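Local coordinates for sister chromatid cohesion protein (Chaetomium thermophilum, PDB 5T8V), which probably loads cohesin onto chromatin, this chain being the C-terminal HEAT-repeat part of the loader, at residues A[359-364]-A[542-547]. Sequence-based numbering, arbitrary orientation.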
ATOM      1  N   THR A 359     -33.479 -28.668 -30.411  1.00 33.77           N
ATOM      2  CA  THR A 359     -34.731 -27.923 -30.461  1.00 33.30           C
ATOM      3  C   THR A 359     -35.238 -27.604 -29.062  1.00 30.97           C
ATOM      4  O   THR A 359     -35.743 -26.503 -28.816  1.00 29.70           O
ATOM      5  CB  THR A 359     -35.780 -28.712 -31.240  1.00 35.61           C
ATOM      6  OG1 THR A 359     -35.247 -29.088 -32.516  1.00 38.03           O
ATOM      7  CG2 THR A 359     -37.033 -27.870 -31.447  1.00 35.43           C
ATOM      8  N   ALA A 360     -35.123 -28.555 -28.134  1.00 29.89           N
ATOM      9  CA  ALA A 360     -35.498 -28.285 -26.750  1.00 27.84           C
ATOM     10  C   ALA A 360     -34.709 -27.104 -26.200  1.00 25.78           C
ATOM     11  O   ALA A 360     -35.271 -26.196 -25.573  1.00 24.34           O
ATOM     12  CB  ALA A 360     -35.273 -29.534 -25.898  1.00 28.00           C
ATOM     13  N   ILE A 361     -33.397 -27.096 -26.440  1.00 25.80           N
ATOM     14  CA  ILE A 361     -32.558 -25.991 -25.988  1.00 24.11           C
ATOM     15  C   ILE A 361     -33.021 -24.683 -26.608  1.00 23.90           C
ATOM     16  O   ILE A 361     -33.062 -23.646 -25.938  1.00 22.28           O
ATOM     17  CB  ILE A 361     -31.082 -26.281 -26.319  1.00 24.66           C
ATOM     18  CG1 ILE A 361     -30.569 -27.450 -25.470  1.00 24.61           C
ATOM     19  CG2 ILE A 361     -30.217 -25.027 -26.125  1.00 23.35           C
ATOM     20  CD1 ILE A 361     -30.322 -27.116 -24.005  1.00 22.54           C
ATOM     21  N   ARG A 362     -33.370 -24.701 -27.896  1.00 34.27           N
ATOM     22  CA  ARG A 362     -33.737 -23.454 -28.557  1.00 34.98           C
ATOM     23  C   ARG A 362     -35.068 -22.924 -28.033  1.00 33.43           C
ATOM     24  O   ARG A 362     -35.218 -21.715 -27.804  1.00 32.68           O
ATOM     25  CB  ARG A 362     -33.782 -23.667 -30.073  1.00 39.06           C
ATOM     26  CG  ARG A 362     -33.484 -22.424 -30.911  1.00 42.22           C
ATOM     27  CD  ARG A 362     -32.200 -21.727 -30.470  1.00 40.75           C
ATOM     28  NE  ARG A 362     -31.112 -22.675 -30.233  1.00 40.75           N
ATOM     29  CZ  ARG A 362     -30.114 -22.486 -29.372  1.00 39.08           C
ATOM     30  NH1 ARG A 362     -30.053 -21.383 -28.635  1.00 36.61           N
ATOM     31  NH2 ARG A 362     -29.173 -23.411 -29.238  1.00 39.85           N
ATOM     32  N   ASP A 363     -36.042 -23.813 -27.828  1.00 28.09           N
ATOM     33  CA  ASP A 363     -37.285 -23.425 -27.169  1.00 27.25           C
ATOM     34  C   ASP A 363     -37.003 -22.780 -25.819  1.00 24.96           C
ATOM     35  O   ASP A 363     -37.463 -21.664 -25.533  1.00 24.29           O
ATOM     36  CB  ASP A 363     -38.181 -24.649 -26.992  1.00 29.39           C
ATOM     37  CG  ASP A 363     -38.740 -25.161 -28.304  1.00 34.17           C
ATOM     38  OD1 ASP A 363     -38.355 -24.634 -29.369  1.00 36.29           O
ATOM     39  OD2 ASP A 363     -39.565 -26.099 -28.267  1.00 36.27           O
ATOM     40  N   LEU A 364     -36.238 -23.475 -24.971  1.00 21.77           N
ATOM     41  CA  LEU A 364     -35.920 -22.920 -23.662  1.00 19.87           C
ATOM     42  C   LEU A 364     -35.267 -21.552 -23.795  1.00 18.95           C
ATOM     43  O   LEU A 364     -35.542 -20.645 -23.004  1.00 17.73           O
ATOM     44  CB  LEU A 364     -35.012 -23.870 -22.883  1.00 19.46           C
ATOM     45  CG  LEU A 364     -34.530 -23.322 -21.536  1.00 17.67           C
ATOM     46  CD1 LEU A 364     -35.703 -22.912 -20.652  1.00 17.00           C
ATOM     47  CD2 LEU A 364     -33.672 -24.347 -20.830  1.00 17.54           C
ATOM     48  N   SER A 542     -31.464 -20.533 -18.372  1.00 23.44           N
ATOM     49  CA  SER A 542     -30.471 -19.822 -19.167  1.00 24.21           C
ATOM     50  C   SER A 542     -29.111 -20.494 -19.084  1.00 24.55           C
ATOM     51  O   SER A 542     -28.400 -20.593 -20.090  1.00 26.78           O
ATOM     52  CB  SER A 542     -30.372 -18.373 -18.710  1.00 25.63           C
ATOM     53  OG  SER A 542     -29.385 -17.680 -19.452  1.00 29.03           O
ATOM     54  N   LYS A 543     -28.726 -20.961 -17.895  1.00 24.79           N
ATOM     55  CA  LYS A 543     -27.439 -21.634 -17.771  1.00 24.44           C
ATOM     56  C   LYS A 543     -27.429 -22.959 -18.519  1.00 23.98           C
ATOM     57  O   LYS A 543     -26.397 -23.344 -19.076  1.00 26.22           O
ATOM     58  CB  LYS A 543     -27.090 -21.843 -16.300  1.00 24.46           C
ATOM     59  CG  LYS A 543     -26.685 -20.562 -15.581  1.00 26.35           C
ATOM     60  CD  LYS A 543     -25.356 -20.019 -16.092  1.00 28.81           C
ATOM     61  CE  LYS A 543     -24.998 -18.696 -15.438  1.00 29.52           C
ATOM     62  NZ  LYS A 543     -23.730 -18.135 -15.990  1.00 31.63           N
ATOM     63  N   ILE A 544     -28.559 -23.666 -18.549  1.00 16.02           N
ATOM     64  CA  ILE A 544     -28.666 -24.846 -19.402  1.00 17.26           C
ATOM     65  C   ILE A 544     -28.365 -24.470 -20.849  1.00 18.95           C
ATOM     66  O   ILE A 544     -27.535 -25.099 -21.518  1.00 21.37           O
ATOM     67  CB  ILE A 544     -30.059 -25.485 -19.259  1.00 17.64           C
ATOM     68  CG1 ILE A 544     -30.218 -26.089 -17.865  1.00 17.26           C
ATOM     69  CG2 ILE A 544     -30.284 -26.561 -20.322  1.00 20.13           C
ATOM     70  CD1 ILE A 544     -31.651 -26.324 -17.474  1.00 17.66           C
ATOM     71  N   CYS A 545     -29.031 -23.426 -21.349  1.00 18.80           N
ATOM     72  CA  CYS A 545     -28.822 -23.018 -22.736  1.00 20.51           C
ATOM     73  C   CYS A 545     -27.362 -22.654 -22.994  1.00 21.88           C
ATOM     74  O   CYS A 545     -26.777 -23.071 -23.999  1.00 22.09           O
ATOM     75  CB  CYS A 545     -29.739 -21.847 -23.079  1.00 20.19           C
ATOM     76  SG  CYS A 545     -31.489 -22.268 -23.034  1.00 20.20           S
ATOM     77  N   THR A 546     -26.755 -21.871 -22.099  1.00 24.77           N
ATOM     78  CA  THR A 546     -25.360 -21.485 -22.291  1.00 27.31           C
ATOM     79  C   THR A 546     -24.450 -22.706 -22.292  1.00 28.79           C
ATOM     80  O   THR A 546     -23.533 -22.808 -23.116  1.00 31.93           O
ATOM     81  CB  THR A 546     -24.932 -20.500 -21.202  1.00 28.05           C
ATOM     82  OG1 THR A 546     -25.641 -19.268 -21.370  1.00 20.46           O
ATOM     83  CG2 THR A 546     -23.428 -20.224 -21.264  1.00 30.93           C
ATOM     84  N   CYS A 547     -24.685 -23.638 -21.368  1.00 24.19           N
ATOM     85  CA  CYS A 547     -23.894 -24.862 -21.322  1.00 24.76           C
ATOM     86  C   CYS A 547     -23.973 -25.609 -22.645  1.00 27.29           C
ATOM     87  O   CYS A 547     -22.946 -25.974 -23.229  1.00 29.19           O
ATOM     88  CB  CYS A 547     -24.375 -25.741 -20.166  1.00 23.03           C
ATOM     89  SG  CYS A 547     -23.725 -27.432 -20.157  1.00 24.22           S
TER
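The first residue of 542-547 to touch is Ile544, which meets Ile361 and Leu364 of the other helix. Its CG2 branch does the touching. CG1 lies beside the backbone N (chi1 -68°), while CG2, anti to N, is the branch turned to the other helix, and this methyl lies 3.7 Å from CD1 of Ile361, at the far end of that side chain. The same CG2 is 4.1 Å from CD2 of Leu364, whose side chain runs at about a right angle to that of Ile544. Beyond the pair, Ile544 also packs on Leu565 and Leu569 of helix 556-574, and Ile361 on Ala566 there, so three helices share this apolar patch.

One residue on, Cys545 faces Ile361 at the nearest backbone point, with CA atoms 5.8 Å apart. Its sulphur is set against the backbone of helix 357-391: SG stands 3.6 Å from O of Ile361 and 3.6 Å from CG of Leu364, with CB and CD2 of the leucine close by. Leu364 presents this flank because its CG is anti to the backbone N (chi1 175°). All four touching residues are buried, and they meet by packing without a hydrogen bond between them. Towards the edge, Arg362 reaches past it to a salt bridge with Asp549, further along helix 527-550.

The two short segments run with axes 9.4 Å apart at closest approach and N-to-C directions 135° apart, a broadly antiparallel crossing. It joins two helices far apart in sequence, 357-391 and 527-550, with 556-574 against both, within the all-helical HEAT-repeat fold of this cohesin loader's C-terminal part.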